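Local coordinates for protein FACT complex subunit (PDB 4KHB) that forms part of the histone chaperone FACT, which probably reorganizes nucleosomes during transcription, replication and repair, and pairs through this PH-like domain with Pob3, at residues A[10-15]-A[28-33]; A[83-86]-A[91-94]; A[36-41]-A[45-50]; A[98-101]-A[105-108]. All blocks are in the same frame, centred on the assembly; numbering follows the deposited sequence.

Interaction 1 (A[10-15]-A[28-33]); sequences ESYKRD and VIDQKN
Tyr-12 and Asp-30 meet through a short hydrogen bond, Tyr-12 OH donating to Asp-30 OD2 over 2.5 Å. The acceptor uses its anti lone pair and lies at the edge of the phenol, in its plane, while carboxylate and ring are tilted 28° against each other. With CG anti to the carbonyl carbon (chi1 -58°), the ring extends toward the end of strand 28-30. A second donor reaches the same oxygen: Asn-33 ND2 bonds Asp-30 OD2 at 2.7 Å from above the carboxylate plane. That amide stands steeply to the phenol, its ND2 3.3 Å from Tyr-12 CE1. Asn-33 is positioned in turn by its backbone, whose N bonds Asp-30 O at 3.1 Å across the turn. Further out, Tyr-12 packs on Val-37, Pro-46 and Pro-19, and backbone bonds tie Ser-11 and Tyr-12 to the Pob3N chain. A phenylalanine in place of Tyr-12 would probably leave Asp-30 OD2 with Asn-33 as its remaining donor in this contact and the carboxylate freer to turn. Irregular segment 10-15 is thus tied to the turn between strands 28-30 and 35-40 of the PH-like domain. Two donors converging on one oxygen are likely to favour the ionised form of Asp-30.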
# COMPACT_ATOMS: atom_id res chain seq x y z
N GLU A 10 15.11 12.15 2.65
CA GLU A 10 14.78 11.07 1.72
C GLU A 10 15.06 9.73 2.38
O GLU A 10 16.19 9.47 2.82
CB GLU A 10 15.62 11.22 0.45
CG GLU A 10 15.78 9.94 -0.36
CD GLU A 10 16.70 10.12 -1.54
OE1 GLU A 10 17.57 9.25 -1.75
OE2 GLU A 10 16.57 11.14 -2.26
N SER A 11 14.05 8.87 2.44
CA SER A 11 14.20 7.58 3.10
C SER A 11 15.08 6.65 2.28
O SER A 11 16.17 6.28 2.70
CB SER A 11 12.83 6.94 3.35
OG SER A 11 12.05 7.72 4.25
N TYR A 12 14.59 6.28 1.09
CA TYR A 12 15.31 5.36 0.22
C TYR A 12 15.38 5.87 -1.21
O TYR A 12 14.57 6.72 -1.62
CB TYR A 12 14.64 3.98 0.24
CG TYR A 12 14.53 3.34 1.60
CD1 TYR A 12 15.64 2.81 2.24
CD2 TYR A 12 13.31 3.27 2.25
CE1 TYR A 12 15.54 2.22 3.49
CE2 TYR A 12 13.19 2.69 3.50
CZ TYR A 12 14.31 2.17 4.11
OH TYR A 12 14.19 1.59 5.35
N LYS A 13 16.35 5.38 -1.97
CA LYS A 13 16.51 5.75 -3.38
C LYS A 13 16.13 4.55 -4.25
O LYS A 13 15.62 4.72 -5.36
CB LYS A 13 17.95 6.18 -3.65
CG LYS A 13 18.06 7.53 -4.36
CD LYS A 13 16.94 7.75 -5.37
CE LYS A 13 17.18 8.99 -6.21
NZ LYS A 13 16.07 9.23 -7.16
N ARG A 14 16.39 3.34 -3.75
CA ARG A 14 16.17 2.11 -4.51
C ARG A 14 15.41 1.05 -3.72
O ARG A 14 15.44 1.04 -2.49
CB ARG A 14 17.51 1.51 -4.94
CG ARG A 14 18.22 2.20 -6.09
CD ARG A 14 19.57 1.54 -6.33
NE ARG A 14 19.47 0.12 -6.62
CZ ARG A 14 19.91 -0.45 -7.73
NH1 ARG A 14 20.51 0.29 -8.66
NH2 ARG A 14 19.78 -1.76 -7.92
N ASP A 15 14.74 0.16 -4.44
CA ASP A 15 13.95 -0.92 -3.84
C ASP A 15 14.80 -1.86 -2.97
O ASP A 15 14.35 -2.31 -1.92
CB ASP A 15 13.21 -1.71 -4.92
CG ASP A 15 12.02 -0.95 -5.49
OD1 ASP A 15 11.16 -0.51 -4.70
OD2 ASP A 15 11.95 -0.79 -6.73
N VAL A 28 7.96 -2.34 10.02
CA VAL A 28 9.40 -2.43 10.19
C VAL A 28 9.99 -1.07 10.55
O VAL A 28 9.70 -0.07 9.89
CB VAL A 28 10.09 -2.94 8.90
CG1 VAL A 28 11.60 -2.88 9.03
CG2 VAL A 28 9.65 -4.36 8.58
N ILE A 29 10.80 -1.04 11.60
CA ILE A 29 11.50 0.18 11.97
C ILE A 29 12.92 0.09 11.44
O ILE A 29 13.63 -0.87 11.72
CB ILE A 29 11.54 0.40 13.50
CG1 ILE A 29 10.15 0.20 14.12
CG2 ILE A 29 12.12 1.78 13.84
CD1 ILE A 29 9.15 1.27 13.74
N ASP A 30 13.33 1.09 10.67
CA ASP A 30 14.68 1.11 10.13
C ASP A 30 15.36 2.33 10.71
O ASP A 30 15.40 3.39 10.07
CB ASP A 30 14.66 1.17 8.60
CG ASP A 30 16.03 0.92 7.99
OD1 ASP A 30 17.02 0.80 8.75
OD2 ASP A 30 16.13 0.84 6.75
N GLN A 31 15.87 2.18 11.92
CA GLN A 31 16.50 3.26 12.65
C GLN A 31 17.64 3.80 11.82
O GLN A 31 17.98 4.98 11.89
CB GLN A 31 17.00 2.80 14.03
CG GLN A 31 15.96 2.10 14.92
CD GLN A 31 15.73 0.65 14.53
OE1 GLN A 31 16.27 0.17 13.54
NE2 GLN A 31 14.92 -0.04 15.33
N LYS A 32 18.22 2.92 11.02
CA LYS A 32 19.40 3.24 10.24
C LYS A 32 19.16 4.35 9.24
O LYS A 32 20.02 5.22 9.03
CB LYS A 32 19.84 2.00 9.46
CG LYS A 32 21.14 1.38 9.91
CD LYS A 32 22.20 2.42 10.14
CE LYS A 32 22.24 2.81 11.60
NZ LYS A 32 23.58 2.92 12.11
N ASN A 33 17.98 4.34 8.64
CA ASN A 33 17.64 5.29 7.61
C ASN A 33 16.61 6.30 8.10
O ASN A 33 16.00 7.01 7.29
CB ASN A 33 17.16 4.53 6.37
CG ASN A 33 18.27 3.71 5.72
OD1 ASN A 33 19.30 4.25 5.32
ND2 ASN A 33 18.07 2.40 5.64

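Interaction 2 (A[83-86]-A[91-94]); sequences QPFE and HFVR
Phe-85 and Phe-92 are the residues whose backbones come nearest, yet their CA atoms stand 10.9 Å apart, too far for any main-chain pairing. Segment 83-86 is an irregular loop that turns at Phe-85 and Glu-86, whereas 91-94 is extended strand; the close contact between them is made by two rings whose side chains start toward each other. In the PH-like domain of Spt16, segment 91-94 opens the long strand 91-100, and His-91, Phe-92 and Val-93 form an antiparallel ladder with a strand of the Pob3N chain, which continues the sheet across the heterodimer interface. From this strand the Phe-92 side chain reaches out to the loop, CG standing anti to the carbonyl carbon (chi1 -77°), which sends its far edge, CE2 and CZ, to the Phe-85 face. The rings make a T-shaped stack, their centroids 4.9 Å apart and their planes at 79°, with Phe-92 supplying the edge and Phe-85 the face. Phe-92 CZ sits over the middle of the Phe-85 ring, 3.6 Å above its plane. Beside it, Phe-92 CE2 comes to 3.7 Å from Phe-85 CZ, so two neighbouring edge carbons rest on the acceptor face. Phe-92 also packs on Ser-72 and Pro-73. Trp-110 of the Pob3N chain meets Phe-85 in another edge-to-face pair.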
# COMPACT_ATOMS: atom_id res chain seq x y z
N GLN A 83 3.98 27.29 5.53
CA GLN A 83 4.66 26.01 5.33
C GLN A 83 5.92 25.99 4.45
O GLN A 83 6.02 26.75 3.48
CB GLN A 83 3.66 24.97 4.81
CG GLN A 83 2.76 25.50 3.71
CD GLN A 83 2.68 24.57 2.52
OE1 GLN A 83 3.65 24.39 1.79
NE2 GLN A 83 1.51 23.97 2.31
N PRO A 84 6.90 25.13 4.80
CA PRO A 84 8.16 24.90 4.08
C PRO A 84 8.15 23.71 3.11
O PRO A 84 9.22 23.15 2.85
CB PRO A 84 9.16 24.61 5.20
CG PRO A 84 8.35 24.13 6.34
CD PRO A 84 6.93 24.59 6.17
N PHE A 85 6.99 23.31 2.60
CA PHE A 85 6.94 22.17 1.69
C PHE A 85 6.98 22.63 0.23
O PHE A 85 7.10 21.81 -0.68
CB PHE A 85 5.67 21.35 1.93
CG PHE A 85 5.49 20.92 3.36
CD1 PHE A 85 4.77 21.71 4.24
CD2 PHE A 85 6.04 19.73 3.83
CE1 PHE A 85 4.60 21.33 5.56
CE2 PHE A 85 5.87 19.34 5.15
CZ PHE A 85 5.14 20.14 6.01
N GLU A 86 6.87 23.94 0.04
CA GLU A 86 6.78 24.55 -1.28
C GLU A 86 5.64 23.94 -2.09
O GLU A 86 5.72 23.82 -3.31
CB GLU A 86 8.10 24.40 -2.05
CG GLU A 86 9.07 25.56 -1.87
CD GLU A 86 10.46 25.23 -2.38
OE1 GLU A 86 11.33 24.86 -1.56
OE2 GLU A 86 10.68 25.33 -3.61
N HIS A 91 -1.88 17.78 -0.40
CA HIS A 91 -2.66 16.92 0.47
C HIS A 91 -1.68 16.21 1.40
O HIS A 91 -0.54 15.93 1.00
CB HIS A 91 -3.45 15.90 -0.35
CG HIS A 91 -4.35 16.51 -1.38
ND1 HIS A 91 -5.12 15.76 -2.24
CD2 HIS A 91 -4.62 17.81 -1.67
CE1 HIS A 91 -5.81 16.56 -3.03
NE2 HIS A 91 -5.53 17.81 -2.71
N PHE A 92 -2.10 15.91 2.62
CA PHE A 92 -1.22 15.25 3.58
C PHE A 92 -1.86 13.96 4.10
O PHE A 92 -3.09 13.87 4.21
CB PHE A 92 -0.93 16.18 4.77
CG PHE A 92 0.09 17.25 4.48
CD1 PHE A 92 -0.23 18.35 3.70
CD2 PHE A 92 1.37 17.16 5.01
CE1 PHE A 92 0.72 19.34 3.45
CE2 PHE A 92 2.32 18.14 4.77
CZ PHE A 92 1.99 19.23 3.98
N VAL A 93 -1.03 12.98 4.43
CA VAL A 93 -1.48 11.86 5.25
C VAL A 93 -1.41 12.37 6.68
O VAL A 93 -0.33 12.77 7.13
CB VAL A 93 -0.58 10.62 5.08
CG1 VAL A 93 -1.09 9.45 5.91
CG2 VAL A 93 -0.48 10.22 3.62
N ARG A 94 -2.54 12.38 7.39
CA ARG A 94 -2.58 12.92 8.74
C ARG A 94 -2.29 11.83 9.77
O ARG A 94 -1.51 12.04 10.70
CB ARG A 94 -3.94 13.55 9.04
CG ARG A 94 -3.86 14.90 9.76
CD ARG A 94 -4.83 15.90 9.17
NE ARG A 94 -4.57 17.27 9.64
CZ ARG A 94 -5.54 18.14 9.93
NH1 ARG A 94 -6.81 17.76 9.85
NH2 ARG A 94 -5.24 19.36 10.34

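Interaction 3 (A[36-41]-A[45-50])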
# COMPACT_ATOMS: atom_id res chain seq x y z
N ILE A 36 10.36 4.49 9.12
CA ILE A 36 9.50 3.36 9.43
C ILE A 36 8.84 2.90 8.13
O ILE A 36 8.59 3.71 7.23
CB ILE A 36 8.43 3.70 10.50
CG1 ILE A 36 7.32 4.57 9.92
CG2 ILE A 36 9.08 4.40 11.69
CD1 ILE A 36 6.14 4.77 10.87
N VAL A 37 8.57 1.60 8.02
CA VAL A 37 7.98 1.04 6.81
C VAL A 37 6.64 0.39 7.14
O VAL A 37 6.59 -0.58 7.89
CB VAL A 37 8.90 0.00 6.14
CG1 VAL A 37 8.27 -0.51 4.85
CG2 VAL A 37 10.27 0.60 5.86
N LEU A 38 5.57 0.94 6.59
CA LEU A 38 4.23 0.48 6.92
C LEU A 38 3.63 -0.34 5.79
O LEU A 38 3.72 0.04 4.62
CB LEU A 38 3.33 1.67 7.26
CG LEU A 38 3.96 2.62 8.29
CD1 LEU A 38 3.11 3.85 8.54
CD2 LEU A 38 4.22 1.88 9.59
N PRO A 39 3.02 -1.48 6.14
CA PRO A 39 2.43 -2.39 5.15
C PRO A 39 1.03 -1.92 4.74
O PRO A 39 0.09 -1.99 5.53
CB PRO A 39 2.35 -3.71 5.91
CG PRO A 39 2.21 -3.31 7.35
CD PRO A 39 2.98 -2.03 7.51
N ILE A 40 0.91 -1.44 3.51
CA ILE A 40 -0.37 -0.95 3.01
C ILE A 40 -0.78 -1.67 1.73
O ILE A 40 -0.21 -1.44 0.66
CB ILE A 40 -0.33 0.57 2.76
CG1 ILE A 40 0.08 1.31 4.04
CG2 ILE A 40 -1.69 1.08 2.28
CD1 ILE A 40 0.26 2.81 3.87
N MET A 41 -1.78 -2.55 1.87
CA MET A 41 -2.36 -3.28 0.74
C MET A 41 -1.32 -4.08 -0.05
O MET A 41 -1.36 -4.12 -1.28
CB MET A 41 -3.13 -2.34 -0.18
CG MET A 41 -4.31 -1.67 0.52
SD MET A 41 -5.61 -2.85 0.95
CE MET A 41 -6.41 -2.01 2.32
N VAL A 45 5.42 0.60 2.63
CA VAL A 45 5.48 2.04 2.40
C VAL A 45 6.32 2.75 3.45
O VAL A 45 6.01 2.71 4.64
CB VAL A 45 4.07 2.66 2.36
CG1 VAL A 45 4.16 4.14 2.03
CG2 VAL A 45 3.21 1.94 1.34
N PRO A 46 7.40 3.41 3.00
CA PRO A 46 8.31 4.14 3.89
C PRO A 46 7.72 5.47 4.34
O PRO A 46 7.09 6.17 3.53
CB PRO A 46 9.54 4.40 3.00
CG PRO A 46 9.37 3.53 1.79
CD PRO A 46 7.89 3.38 1.61
N PHE A 47 7.92 5.82 5.60
CA PHE A 47 7.63 7.16 6.09
C PHE A 47 8.80 7.64 6.94
O PHE A 47 9.18 6.99 7.92
CB PHE A 47 6.33 7.17 6.90
CG PHE A 47 5.09 7.00 6.07
CD1 PHE A 47 4.52 8.10 5.43
CD2 PHE A 47 4.49 5.76 5.92
CE1 PHE A 47 3.37 7.95 4.66
CE2 PHE A 47 3.34 5.61 5.15
CZ PHE A 47 2.78 6.71 4.52
N HIS A 48 9.37 8.77 6.55
CA HIS A 48 10.54 9.30 7.24
C HIS A 48 10.14 9.86 8.60
O HIS A 48 9.01 10.30 8.79
CB HIS A 48 11.20 10.39 6.39
CG HIS A 48 12.60 10.72 6.81
ND1 HIS A 48 12.88 11.56 7.86
CD2 HIS A 48 13.79 10.34 6.31
CE1 HIS A 48 14.19 11.68 7.99
NE2 HIS A 48 14.77 10.94 7.06
N ILE A 49 11.07 9.82 9.56
CA ILE A 49 10.78 10.26 10.92
C ILE A 49 10.46 11.75 11.02
O ILE A 49 9.71 12.18 11.90
CB ILE A 49 11.93 9.90 11.88
CG1 ILE A 49 11.49 10.03 13.34
CG2 ILE A 49 13.14 10.78 11.62
CD1 ILE A 49 10.47 9.01 13.76
N ASN A 50 11.01 12.54 10.09
CA ASN A 50 10.78 13.98 10.07
C ASN A 50 9.36 14.34 9.64
O ASN A 50 8.97 15.51 9.62
CB ASN A 50 11.79 14.66 9.14
CG ASN A 50 13.21 14.59 9.67
OD1 ASN A 50 13.44 14.21 10.81
ND2 ASN A 50 14.17 14.96 8.83
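Phe-47 and Leu-38 pack at about a right angle, Leu-38 CD1 approaching the phenyl ring obliquely, 3.5 Å from Phe-47 CD2. At the edge of the same ring, near its plane, lies Ile-40 CD1, 4.4 Å from Phe-47 CE2; Phe-70 of strand 63-70 is a further aromatic neighbour. A second flat group, the imidazole of His-48, takes a bond at its own edge: Asn-50 N donates to His-48 ND1 over 3.1 Å, almost straight at 172° and close to the ring plane, where the chain leaves the strand for a 3-10 turn. Ile-40 reaches across to the neighbouring strand as well, its CD1 4.0 Å from Val-45 CG2. In Leu-38, CG stands anti to the carbonyl carbon (chi1 -50°) and chi2 of 176° extends CD1 away from CA, which brings that methyl to Phe-47. Behind these side chains the backbones pair in antiparallel register. Ile-36 N to Phe-47 O measures 3.0 Å and its reciprocal, Phe-47 N to Ile-36 O, 2.7 Å. Leu-38 and Val-45 form the next hydrogen-bonded pair, joined by two N-H to O bonds. Between them Val-37 faces Pro-46 in a non-hydrogen-bonded pair, a place where the proline's missing N-H costs no bond to the partner strand. Ile-36, Leu-38, Val-45 and Phe-47 share one face, and Ile-36 and Leu-38 touch Ile-68 of the second sheet. This is a twisted beta hairpin whose apolar face packs partly on the second sheet of the PH-like domain and partly on the Pob3N chain.

Interaction 4 (A[98-101]-A[105-108])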
# COMPACT_ATOMS: atom_id res chain seq x y z
N PHE A 98 -3.23 0.87 12.96
CA PHE A 98 -3.14 -0.57 12.79
C PHE A 98 -3.65 -1.25 14.05
O PHE A 98 -3.68 -0.65 15.13
CB PHE A 98 -1.70 -1.02 12.53
CG PHE A 98 -1.14 -0.57 11.21
CD1 PHE A 98 -0.45 0.63 11.11
CD2 PHE A 98 -1.28 -1.36 10.08
CE1 PHE A 98 0.08 1.03 9.89
CE2 PHE A 98 -0.76 -0.96 8.86
CZ PHE A 98 -0.08 0.24 8.77
N ARG A 99 -4.04 -2.52 13.92
CA ARG A 99 -4.43 -3.31 15.07
C ARG A 99 -3.72 -4.66 15.04
O ARG A 99 -3.47 -5.22 13.97
CB ARG A 99 -5.95 -3.50 15.14
CG ARG A 99 -6.51 -4.54 14.17
CD ARG A 99 -7.96 -4.86 14.48
NE ARG A 99 -8.37 -6.09 13.81
CZ ARG A 99 -9.57 -6.66 13.97
NH1 ARG A 99 -10.47 -6.11 14.76
NH2 ARG A 99 -9.85 -7.78 13.32
N SER A 100 -3.38 -5.17 16.22
CA SER A 100 -2.79 -6.50 16.34
C SER A 100 -3.05 -7.09 17.72
O SER A 100 -3.53 -6.39 18.62
CB SER A 100 -1.28 -6.44 16.07
OG SER A 100 -0.66 -7.68 16.36
N THR A 101 -2.75 -8.37 17.88
CA THR A 101 -2.89 -9.04 19.17
C THR A 101 -1.59 -8.99 19.97
O THR A 101 -1.58 -9.27 21.17
CB THR A 101 -3.36 -10.50 19.01
OG1 THR A 101 -2.49 -11.20 18.11
CG2 THR A 101 -4.78 -10.54 18.44
N ARG A 105 4.61 -6.09 21.35
CA ARG A 105 5.29 -5.64 20.14
C ARG A 105 4.93 -4.20 19.81
O ARG A 105 5.81 -3.40 19.47
CB ARG A 105 4.96 -6.56 18.95
CG ARG A 105 5.82 -6.31 17.72
CD ARG A 105 5.70 -7.44 16.70
NE ARG A 105 4.32 -7.63 16.27
CZ ARG A 105 3.78 -7.04 15.20
NH1 ARG A 105 4.50 -6.22 14.46
NH2 ARG A 105 2.51 -7.27 14.89
N TYR A 106 3.65 -3.86 19.93
CA TYR A 106 3.20 -2.50 19.64
C TYR A 106 3.71 -1.50 20.67
O TYR A 106 3.91 -0.32 20.36
CB TYR A 106 1.67 -2.44 19.53
CG TYR A 106 1.13 -2.78 18.15
CD1 TYR A 106 1.98 -3.25 17.15
CD2 TYR A 106 -0.21 -2.61 17.84
CE1 TYR A 106 1.50 -3.55 15.90
CE2 TYR A 106 -0.70 -2.91 16.58
CZ TYR A 106 0.16 -3.38 15.62
OH TYR A 106 -0.30 -3.69 14.36
N ALA A 107 3.90 -1.97 21.90
CA ALA A 107 4.45 -1.12 22.95
C ALA A 107 5.90 -0.77 22.63
O ALA A 107 6.34 0.36 22.84
CB ALA A 107 4.35 -1.81 24.30
N GLU A 108 6.64 -1.75 22.11
CA GLU A 108 8.03 -1.54 21.69
C GLU A 108 8.11 -0.57 20.51
O GLU A 108 8.95 0.33 20.50
CB GLU A 108 8.68 -2.87 21.31
CG GLU A 108 10.10 -2.75 20.75
CD GLU A 108 11.13 -2.34 21.78
OE1 GLU A 108 10.79 -2.28 22.98
OE2 GLU A 108 12.29 -2.07 21.39
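Tyr-106 reaches Ser-100 with chi1 -86° and an unusual chi2 of 7°, which brings CA almost into the ring plane. The phenol thus extends from the helix to the end of strand 91-100. There Ser-100 CB lies 3.4 Å from both Tyr-106 CZ and Tyr-106 OH, and Ser-100 N is 3.5 Å from Tyr-106 CE2. The hydroxyl also passes 3.5 Å from Phe-98 CB, and its hydrogen-bond partner is Asp-176 of the Pob3N chain. Arg-105, bent at chi3, brings NH2 to 3.5 Å from Ser-100 OG without a bond; that NH2 pairs with the same Asp-176 of Pob3N, while its NE makes a salt bridge to Asp-102. Ser-100 OG bonds Asp-102 N instead, so Asp-102 connects both segments. Replacing Tyr-106 with an alanine would probably open a gap beside Ser-100 and Phe-98 and leave Asp-176 of Pob3N with one partner fewer. Strand 91-100 and, after a short turn, helix 103-121, which packs back against the sheet, are the last strand and C-terminal helix characteristic of the PH-like fold, used here at the heterodimer interface.

In the fold
Along the chain the order is interaction 1, 3, 2 and then 4. Interactions 1 and 3 are neighbours, their centres about 9 Å apart, and share the sheet of strands 28-30, 35-40 and 43-48, with a probable hydrogen bond from Val-37 N to Val-28 O. Interactions 2 and 4 both use strand 91-100 of the other sheet but lie about 28 Å apart between centres, on opposite sides of the chain's centre. Phe-98 links the sheets by packing on Leu-38 and Pro-39, so interactions 3 and 4 touch although their centres are about 15 Å apart. All four contacts have residues meeting Pob3N, so the domain presents an extended interface to its partner.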